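Local structure of beta-lactamase (Chitinophaga pinensis, 6N36) at residues P158-G163 with K205-T210; I182-S187 with L223-G228; I76-T81 with I145-M150. The protein probably hydrolyses the beta-lactam ring of antibiotics at a site holding two zinc ions, as a member of the metallo-beta-lactamase superfamily. All coordinates share one frame; numbering follows the deposited sequence.

Contacts 1 and 2, centres about 14 Å apart, lie at the zinc site; contact 3 lies between the two beta-sheets, centred about 25 Å from contact 1 and 20 Å from contact 2. Along the chain contact 3 is completed first; the segments of contacts 1 and 2 then alternate. Contact 2 joins the ends of strands 177-182 and 221-223; the latter is one edge of the five-stranded sheet, and strand 144-147, the other edge, enters contact 3. Contact 1 uses a loop of that sheet. S187 O of contact 2 probably accepts hydrogen bonds from Y207 OH and H160 ND1 of contact 1, and water 1 lies between the zinc ions, so both contribute to one dinuclear site.

Contact 1 of 3, residues P158-G163 with K205-T210; sequences PGHTPG and KDYAYT. With ZN (zinc ion), chain C.
P158 and G159, in the loop between strands 150-156 and 165-172, lie against helix 203-215, with G159 CA 4.7 Å from Y207 CA. G159 CA sits over the centre of one face of the Y207 ring, 3.6 Å from the centroid and 11° off the normal, a CH-pi contact; a beta carbon there would run into Y207 CD1. The P158 ring crosses the D206 side chain at about a right angle, P158 CB lying 3.5 Å from D206 OD2, the oxygen hydrogen-bonded to Y200 OH. P158 O at 2.7 Å and D206 O at 3.1 Å both lie within hydrogen-bonding reach of the T210 OG1 hydroxyl, whose single proton can serve one of them fully. The loop carries H160 of the three-histidine zinc site of the metallo-beta-lactamase fold. With H160 CG anti to the backbone N (chi1 -175°), the imidazole swings away from the helix, and H160 NE2 binds the zinc ion it shares with H83 and H85 at 2.1 Å. Y207 OH comes within 3.2 Å of H160 CA and hydrogen-bonds to S187 O, the same carbonyl that binds H160 ND1 and thereby helps fix the rotation of the metal-bound ring.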
loop_
_atom_site.group_PDB
_atom_site.type_symbol
_atom_site.label_atom_id
_atom_site.label_comp_id
_atom_site.label_asym_id
_atom_site.label_seq_id
_atom_site.Cartn_x
_atom_site.Cartn_y
_atom_site.Cartn_z
ATOM N N PRO A 158 3.591 -9.044 7.867
ATOM C CA PRO A 158 3.334 -10.174 6.986
ATOM C C PRO A 158 1.969 -10.827 7.254
ATOM O O PRO A 158 1.341 -10.643 8.330
ATOM C CB PRO A 158 4.424 -11.143 7.296
ATOM C CG PRO A 158 4.780 -10.827 8.730
ATOM C CD PRO A 158 4.733 -9.303 8.773
ATOM N N GLY A 159 1.531 -11.599 6.266
ATOM C CA GLY A 159 0.346 -12.457 6.351
ATOM C C GLY A 159 -0.471 -12.323 5.083
ATOM O O GLY A 159 -0.552 -13.287 4.302
ATOM N N HIS A 160 -1.013 -11.165 4.848
ATOM C CA HIS A 160 -1.825 -10.936 3.617
ATOM C C HIS A 160 -0.973 -11.292 2.386
ATOM O O HIS A 160 -1.449 -11.990 1.485
ATOM C CB HIS A 160 -2.297 -9.482 3.621
ATOM C CG HIS A 160 -3.197 -9.214 2.502
ATOM N ND1 HIS A 160 -4.547 -9.470 2.577
ATOM C CD2 HIS A 160 -2.950 -8.759 1.263
ATOM C CE1 HIS A 160 -5.081 -9.200 1.410
ATOM N NE2 HIS A 160 -4.151 -8.770 0.588
ATOM N N THR A 161 0.318 -10.944 2.400
ATOM C CA THR A 161 1.370 -11.568 1.608
ATOM C C THR A 161 2.556 -11.747 2.548
ATOM O O THR A 161 2.607 -11.079 3.576
ATOM C CB THR A 161 1.855 -10.782 0.394
ATOM O OG1 THR A 161 2.389 -9.545 0.842
ATOM C CG2 THR A 161 0.728 -10.493 -0.567
ATOM N N PRO A 162 3.506 -12.628 2.225
ATOM C CA PRO A 162 4.667 -12.773 3.100
ATOM C C PRO A 162 5.373 -11.431 3.309
ATOM O O PRO A 162 6.003 -11.228 4.416
ATOM C CB PRO A 162 5.513 -13.799 2.356
ATOM C CG PRO A 162 4.487 -14.655 1.685
ATOM C CD PRO A 162 3.498 -13.652 1.152
ATOM N N GLY A 163 5.429 -10.598 2.269
ATOM C CA GLY A 163 6.157 -9.312 2.329
ATOM C C GLY A 163 5.263 -8.110 2.533
ATOM O O GLY A 163 5.738 -6.942 2.346
ATOM N N LYS A 205 1.331 -17.754 11.943
ATOM C CA LYS A 205 2.269 -17.168 12.922
ATOM C C LYS A 205 2.514 -15.698 12.527
ATOM O O LYS A 205 2.611 -14.807 13.400
ATOM C CB LYS A 205 3.558 -17.975 12.946
ATOM C CG LYS A 205 3.358 -19.392 13.476
ATOM C CD LYS A 205 4.664 -20.185 13.471
ATOM C CE LYS A 205 4.481 -21.533 14.108
ATOM N NZ LYS A 205 3.569 -22.372 13.303
ATOM N N ASP A 206 2.615 -15.446 11.212
ATOM C CA ASP A 206 2.881 -14.095 10.688
ATOM C C ASP A 206 1.678 -13.196 10.960
ATOM O O ASP A 206 1.842 -12.045 11.361
ATOM C CB ASP A 206 3.239 -14.159 9.209
ATOM C CG ASP A 206 4.696 -14.423 8.949
ATOM O OD1 ASP A 206 5.510 -14.520 9.925
ATOM O OD2 ASP A 206 5.059 -14.563 7.713
ATOM N N TYR A 207 0.468 -13.647 10.654
ATOM C CA TYR A 207 -0.727 -12.832 10.922
ATOM C C TYR A 207 -0.825 -12.516 12.411
ATOM O O TYR A 207 -1.120 -11.371 12.751
ATOM C CB TYR A 207 -2.008 -13.542 10.506
ATOM C CG TYR A 207 -2.466 -13.290 9.093
ATOM C CD1 TYR A 207 -2.981 -12.061 8.719
ATOM C CD2 TYR A 207 -2.371 -14.286 8.140
ATOM C CE1 TYR A 207 -3.486 -11.867 7.450
ATOM C CE2 TYR A 207 -2.883 -14.099 6.860
ATOM C CZ TYR A 207 -3.402 -12.877 6.504
ATOM O OH TYR A 207 -3.953 -12.739 5.245
ATOM N N ALA A 208 -0.526 -13.472 13.257
ATOM C CA ALA A 208 -0.600 -13.263 14.716
ATOM C C ALA A 208 0.379 -12.167 15.130
ATOM O O ALA A 208 0.033 -11.228 15.897
ATOM C CB ALA A 208 -0.340 -14.509 15.482
ATOM N N TYR A 209 1.606 -12.243 14.592
ATOM C CA TYR A 209 2.651 -11.232 14.829
ATOM C C TYR A 209 2.159 -9.862 14.386
ATOM O O TYR A 209 2.209 -8.847 15.134
ATOM C CB TYR A 209 3.981 -11.612 14.156
ATOM C CG TYR A 209 4.930 -10.444 14.070
ATOM C CD1 TYR A 209 5.731 -10.104 15.136
ATOM C CD2 TYR A 209 4.950 -9.585 12.990
ATOM C CE1 TYR A 209 6.512 -8.983 15.117
ATOM C CE2 TYR A 209 5.739 -8.461 12.937
ATOM C CZ TYR A 209 6.612 -8.201 13.984
ATOM O OH TYR A 209 7.383 -7.061 14.008
ATOM N N THR A 210 1.637 -9.789 13.163
ATOM C CA THR A 210 1.231 -8.502 12.571
ATOM C C THR A 210 0.106 -7.870 13.384
ATOM O O THR A 210 0.132 -6.632 13.594
ATOM C CB THR A 210 0.832 -8.755 11.129
ATOM O OG1 THR A 210 2.042 -9.070 10.441
ATOM C CG2 THR A 210 0.154 -7.564 10.497
HETATM ZN ZN ZN C . -4.337 -8.029 -1.384
HETATM O O HOH W 1 -5.620 -6.139 -0.607
HETATM O O HOH W 2 -5.122 -7.421 -3.154
HETATM O O HOH W 3 -6.249 -9.214 -1.506
#

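Contact 2 of 3, residues I182-S187 with L223-G228. With ZN (zinc ion), chain B.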
loop_
_atom_site.group_PDB
_atom_site.type_symbol
_atom_site.label_atom_id
_atom_site.label_comp_id
_atom_site.label_asym_id
_atom_site.label_seq_id
_atom_site.Cartn_x
_atom_site.Cartn_y
_atom_site.Cartn_z
ATOM N N ILE A 182 0.869 4.623 6.605
ATOM C CA ILE A 182 0.166 3.967 5.465
ATOM C C ILE A 182 0.174 2.474 5.849
ATOM O O ILE A 182 1.252 1.832 5.793
ATOM C CB ILE A 182 0.858 4.238 4.129
ATOM C CG1 ILE A 182 0.931 5.744 3.805
ATOM C CG2 ILE A 182 0.160 3.436 3.033
ATOM C CD1 ILE A 182 -0.358 6.450 3.706
ATOM N N ALA A 183 -0.963 2.019 6.333
ATOM C CA ALA A 183 -1.128 0.725 7.020
ATOM C C ALA A 183 -1.575 -0.344 6.049
ATOM O O ALA A 183 -2.663 -0.164 5.457
ATOM C CB ALA A 183 -2.142 0.819 8.134
ATOM N N ASN A 184 -0.865 -1.461 5.985
ATOM C CA ASN A 184 -1.396 -2.635 5.269
ATOM C C ASN A 184 -2.217 -3.475 6.238
ATOM O O ASN A 184 -1.701 -4.147 7.063
ATOM C CB ASN A 184 -0.298 -3.448 4.596
ATOM C CG ASN A 184 -0.920 -4.293 3.512
ATOM O OD1 ASN A 184 -1.121 -3.812 2.382
ATOM N ND2 ASN A 184 -1.267 -5.554 3.838
ATOM N N ILE A 185 -3.521 -3.429 6.072
ATOM C CA ILE A 185 -4.466 -4.048 7.033
ATOM C C ILE A 185 -4.371 -5.551 6.835
ATOM O O ILE A 185 -4.289 -6.056 5.718
ATOM C CB ILE A 185 -5.887 -3.503 6.801
ATOM C CG1 ILE A 185 -5.976 -2.014 7.157
ATOM C CG2 ILE A 185 -6.930 -4.335 7.562
ATOM C CD1 ILE A 185 -5.560 -1.620 8.536
ATOM N N PRO A 186 -4.279 -6.322 7.928
ATOM C CA PRO A 186 -4.072 -7.768 7.845
ATOM C C PRO A 186 -5.356 -8.547 7.550
ATOM O O PRO A 186 -5.784 -9.387 8.321
ATOM C CB PRO A 186 -3.471 -8.092 9.202
ATOM C CG PRO A 186 -4.154 -7.115 10.114
ATOM C CD PRO A 186 -4.153 -5.830 9.321
ATOM N N SER A 187 -5.956 -8.250 6.413
ATOM C CA SER A 187 -7.121 -9.005 5.931
ATOM C C SER A 187 -6.729 -10.438 5.554
ATOM O O SER A 187 -5.644 -10.670 5.072
ATOM C CB SER A 187 -7.838 -8.275 4.830
ATOM O OG SER A 187 -7.005 -8.142 3.714
ATOM N N LEU A 223 -3.820 5.981 6.757
ATOM C CA LEU A 223 -4.571 5.625 5.535
ATOM C C LEU A 223 -4.163 4.192 5.210
ATOM O O LEU A 223 -3.292 3.640 5.844
ATOM C CB LEU A 223 -4.288 6.583 4.374
ATOM C CG LEU A 223 -4.706 8.055 4.605
ATOM C CD1 LEU A 223 -3.583 8.818 5.255
ATOM C CD2 LEU A 223 -5.096 8.721 3.317
ATOM N N ALA A 224 -4.857 3.605 4.271
ATOM C CA ALA A 224 -4.661 2.187 3.917
ATOM C C ALA A 224 -4.900 2.013 2.420
ATOM O O ALA A 224 -5.326 2.932 1.746
ATOM C CB ALA A 224 -5.616 1.337 4.737
ATOM N N PRO A 225 -4.601 0.813 1.882
ATOM C CA PRO A 225 -4.643 0.601 0.450
ATOM C C PRO A 225 -6.047 0.542 -0.143
ATOM O O PRO A 225 -6.124 0.669 -1.337
ATOM C CB PRO A 225 -3.938 -0.746 0.265
ATOM C CG PRO A 225 -3.023 -0.863 1.442
ATOM C CD PRO A 225 -3.829 -0.259 2.568
ATOM N N HIS A 226 -7.070 0.270 0.665
ATOM C CA HIS A 226 -8.463 0.226 0.200
ATOM C C HIS A 226 -9.254 1.263 0.986
ATOM O O HIS A 226 -9.206 1.252 2.218
ATOM C CB HIS A 226 -9.055 -1.169 0.365
ATOM C CG HIS A 226 -8.502 -2.153 -0.601
ATOM N ND1 HIS A 226 -8.980 -2.270 -1.922
ATOM C CD2 HIS A 226 -7.476 -3.021 -0.479
ATOM C CE1 HIS A 226 -8.290 -3.217 -2.533
ATOM N NE2 HIS A 226 -7.363 -3.686 -1.697
ATOM N N ALA A 227 -10.086 2.036 0.288
ATOM C CA ALA A 227 -10.854 3.133 0.911
ATOM C C ALA A 227 -11.700 2.604 2.080
ATOM O O ALA A 227 -11.854 3.343 3.062
ATOM C CB ALA A 227 -11.762 3.713 -0.158
ATOM N N GLY A 228 -12.324 1.449 1.932
ATOM C CA GLY A 228 -13.273 0.939 2.947
ATOM C C GLY A 228 -12.554 0.593 4.244
ATOM O O GLY A 228 -13.208 0.609 5.327
HETATM ZN ZN ZN B . -5.940 -5.072 -2.290
HETATM O O HOH W 1 -5.620 -6.139 -0.607
#
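I182 and L223 form a parallel beta bridge, CA to CA 5.0 Å, where strands 177-182 and 221-223 reach their C-terminal ends. One nearly straight hydrogen bond holds it, A183 N to L223 O at 2.9 Å with an N-H...O angle of 174°, the donor lying in the plane of the carbonyl. On one face of the sheet the two side chains also meet, I182 CD1 touching L223 CB at 4.0 Å. Packing is tightest just beyond the bridge: A183 O has P225 CD at 3.1 Å and the methyl carbon A224 CB at 3.4 Å, while A224 CA offers it a CA-H...O contact. Around this buried part Y230 touches L223 and A224, and M214 of helix 203-215 packs on A183.

Further along, the two chains part and the contact thins out. I185 CG1 still meets A224 CB at 4.1 Å, and N184 OD1 approaches P225 CG at 3.6 Å, the amide crossing the proline ring at about a right angle. N184 has CG anti to its backbone N (chi1 -160°), which carries OD1 toward H83, whose ND1 it hydrogen-bonds; N184 is thus a second-shell residue behind a zinc ligand. H226 and S187, both partly exposed, make no contact with the opposite segment. Instead the H226 imidazole turns to the metal, H226 NE2 binding the other zinc ion, shared with D87 and H88, at 2.1 Å, and D36 OD2 holds its ND1 from behind. Water 1 completes this zinc site. Zinc ligands on loops at strand ends are characteristic of the metallo-beta-lactamase fold; an Asp-His-His site beside a three-histidine one is consistent with subclass B3.

Contact 3 of 3, residues I76-T81 with I145-M150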
loop_
_atom_site.group_PDB
_atom_site.type_symbol
_atom_site.label_atom_id
_atom_site.label_comp_id
_atom_site.label_asym_id
_atom_site.label_seq_id
_atom_site.Cartn_x
_atom_site.Cartn_y
_atom_site.Cartn_z
ATOM N N ILE A 76 9.043 10.960 -10.391
ATOM C CA ILE A 76 9.023 9.828 -9.415
ATOM C C ILE A 76 10.385 9.147 -9.454
ATOM O O ILE A 76 10.849 8.780 -10.569
ATOM C CB ILE A 76 7.912 8.856 -9.724
ATOM C CG1 ILE A 76 6.560 9.527 -9.577
ATOM C CG2 ILE A 76 8.066 7.579 -8.871
ATOM C CD1 ILE A 76 5.452 8.661 -10.142
ATOM N N ARG A 77 11.038 9.058 -8.309
ATOM C CA ARG A 77 12.372 8.445 -8.194
ATOM C C ARG A 77 12.344 7.093 -7.474
ATOM O O ARG A 77 13.285 6.323 -7.684
ATOM C CB ARG A 77 13.336 9.374 -7.454
ATOM C CG ARG A 77 13.689 10.650 -8.218
ATOM C CD ARG A 77 14.629 10.443 -9.399
ATOM N NE ARG A 77 14.756 11.720 -10.122
ATOM C CZ ARG A 77 14.000 12.058 -11.175
ATOM N NH1 ARG A 77 13.118 11.195 -11.680
ATOM N NH2 ARG A 77 14.123 13.273 -11.706
ATOM N N ILE A 78 11.378 6.888 -6.585
ATOM C CA ILE A 78 11.281 5.655 -5.768
ATOM C C ILE A 78 9.871 5.099 -5.903
ATOM O O ILE A 78 8.916 5.842 -5.717
ATOM C CB ILE A 78 11.648 5.947 -4.316
ATOM C CG1 ILE A 78 13.068 6.525 -4.237
ATOM C CG2 ILE A 78 11.469 4.679 -3.488
ATOM C CD1 ILE A 78 13.500 6.871 -2.853
ATOM N N LEU A 79 9.802 3.795 -6.079
ATOM C CA LEU A 79 8.534 3.034 -6.088
ATOM C C LEU A 79 8.503 2.097 -4.888
ATOM O O LEU A 79 9.466 1.367 -4.660
ATOM C CB LEU A 79 8.431 2.203 -7.370
ATOM C CG LEU A 79 8.589 2.955 -8.680
ATOM C CD1 LEU A 79 8.520 2.023 -9.862
ATOM C CD2 LEU A 79 7.574 4.009 -8.801
ATOM N N LEU A 80 7.402 2.141 -4.158
ATOM C CA LEU A 80 7.110 1.269 -3.013
ATOM C C LEU A 80 5.731 0.649 -3.200
ATOM O O LEU A 80 4.897 1.160 -3.977
ATOM C CB LEU A 80 7.101 2.088 -1.727
ATOM C CG LEU A 80 8.362 2.851 -1.387
ATOM C CD1 LEU A 80 8.140 3.690 -0.142
ATOM C CD2 LEU A 80 9.507 1.895 -1.201
ATOM N N THR A 81 5.499 -0.464 -2.509
ATOM C CA THR A 81 4.169 -1.083 -2.441
ATOM C C THR A 81 3.905 -1.566 -1.018
ATOM O O THR A 81 4.851 -1.971 -0.322
ATOM C CB THR A 81 4.013 -2.231 -3.447
ATOM O OG1 THR A 81 2.661 -2.668 -3.419
ATOM C CG2 THR A 81 4.947 -3.392 -3.156
ATOM N N ILE A 145 13.946 4.671 4.000
ATOM C CA ILE A 145 13.994 5.126 2.599
ATOM C C ILE A 145 14.052 6.652 2.718
ATOM O O ILE A 145 13.126 7.260 3.347
ATOM C CB ILE A 145 12.764 4.621 1.821
ATOM C CG1 ILE A 145 12.673 3.095 1.907
ATOM C CG2 ILE A 145 12.793 5.098 0.382
ATOM C CD1 ILE A 145 11.343 2.588 2.397
ATOM N N GLN A 146 15.135 7.211 2.231
ATOM C CA GLN A 146 15.409 8.661 2.353
ATOM C C GLN A 146 15.504 9.296 0.976
ATOM O O GLN A 146 16.237 8.810 0.123
ATOM C CB GLN A 146 16.686 8.872 3.170
ATOM C CG GLN A 146 16.524 8.371 4.585
ATOM C CD GLN A 146 17.820 8.511 5.334
ATOM O OE1 GLN A 146 18.569 7.551 5.469
ATOM N NE2 GLN A 146 18.108 9.725 5.756
ATOM N N LEU A 147 14.895 10.462 0.835
ATOM C CA LEU A 147 14.962 11.265 -0.410
ATOM C C LEU A 147 14.557 12.697 -0.082
ATOM O O LEU A 147 13.472 12.898 0.497
ATOM C CB LEU A 147 13.993 10.686 -1.454
ATOM C CG LEU A 147 14.032 11.379 -2.805
ATOM C CD1 LEU A 147 15.374 11.276 -3.480
ATOM C CD2 LEU A 147 12.908 10.879 -3.716
ATOM N N GLY A 148 15.385 13.677 -0.445
ATOM C CA GLY A 148 15.010 15.105 -0.364
ATOM C C GLY A 148 14.462 15.523 0.999
ATOM O O GLY A 148 13.547 16.369 1.045
ATOM N N GLY A 149 15.059 15.019 2.096
ATOM C CA GLY A 149 14.661 15.415 3.462
ATOM C C GLY A 149 13.647 14.482 4.085
ATOM O O GLY A 149 13.437 14.598 5.302
ATOM N N MET A 150 12.973 13.641 3.293
ATOM C CA MET A 150 11.989 12.662 3.807
ATOM C C MET A 150 12.704 11.412 4.289
ATOM O O MET A 150 13.692 10.969 3.660
ATOM C CB MET A 150 10.972 12.256 2.727
ATOM C CG MET A 150 10.017 13.319 2.467
ATOM S SD MET A 150 8.992 13.879 3.811
ATOM C CE MET A 150 8.246 12.296 4.199
#
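I78 and L80 on strand 76-80 face I145 and L147 on strand 144-147 across the hydrophobic interior between the two beta-sheets of the metallo-beta-lactamase sandwich. The strands belong to different sheets: the axes of segments 76-80 and 145-147 come within 9.1 Å, run close to antiparallel at 164°, and share no hydrogen bond, so the contact is made by apolar side-chain carbons. I78 is at its centre. Its chain is extended at chi2 (179°), which carries I78 CD1 toward the facing strand, to I145 CG2 at 3.8 Å and to L147 CB at 4.1 Å. The I78 and L147 side chains slide past each other in opposite directions, whereas I78 crosses I145 at an angle. Toward the C-terminal end of strand 76-80, L80 and I145 meet tip to tip, L80 CD2 lying 4.1 Å from I145 CD1.

At the other end the contact reaches the surface. L147 CD2 packs against R77 CB at 4.1 Å, while the arginine chain bends at chi2 and carries its guanidinium away, where NH1 hydrogen-bonds to K74 O. L147 also starts a type I' turn through G148 and G149 to M150, closed by two backbone hydrogen bonds, L147 N to M150 O at 3.1 Å and M150 N to L147 O at 2.9 Å. This tight hairpin joins strand 144-147 to strand 150-156.

Within the seven-stranded sheet, strand 76-80 runs between strands 48-51 and 102-106. I49 and I51 of the former touch L80, and I49 also touches L147; M104 of the latter packs on I78, L80 and I145. On the other face of strand 76-80, L79 is covered by M92, V95 and K96 of helix 92-99.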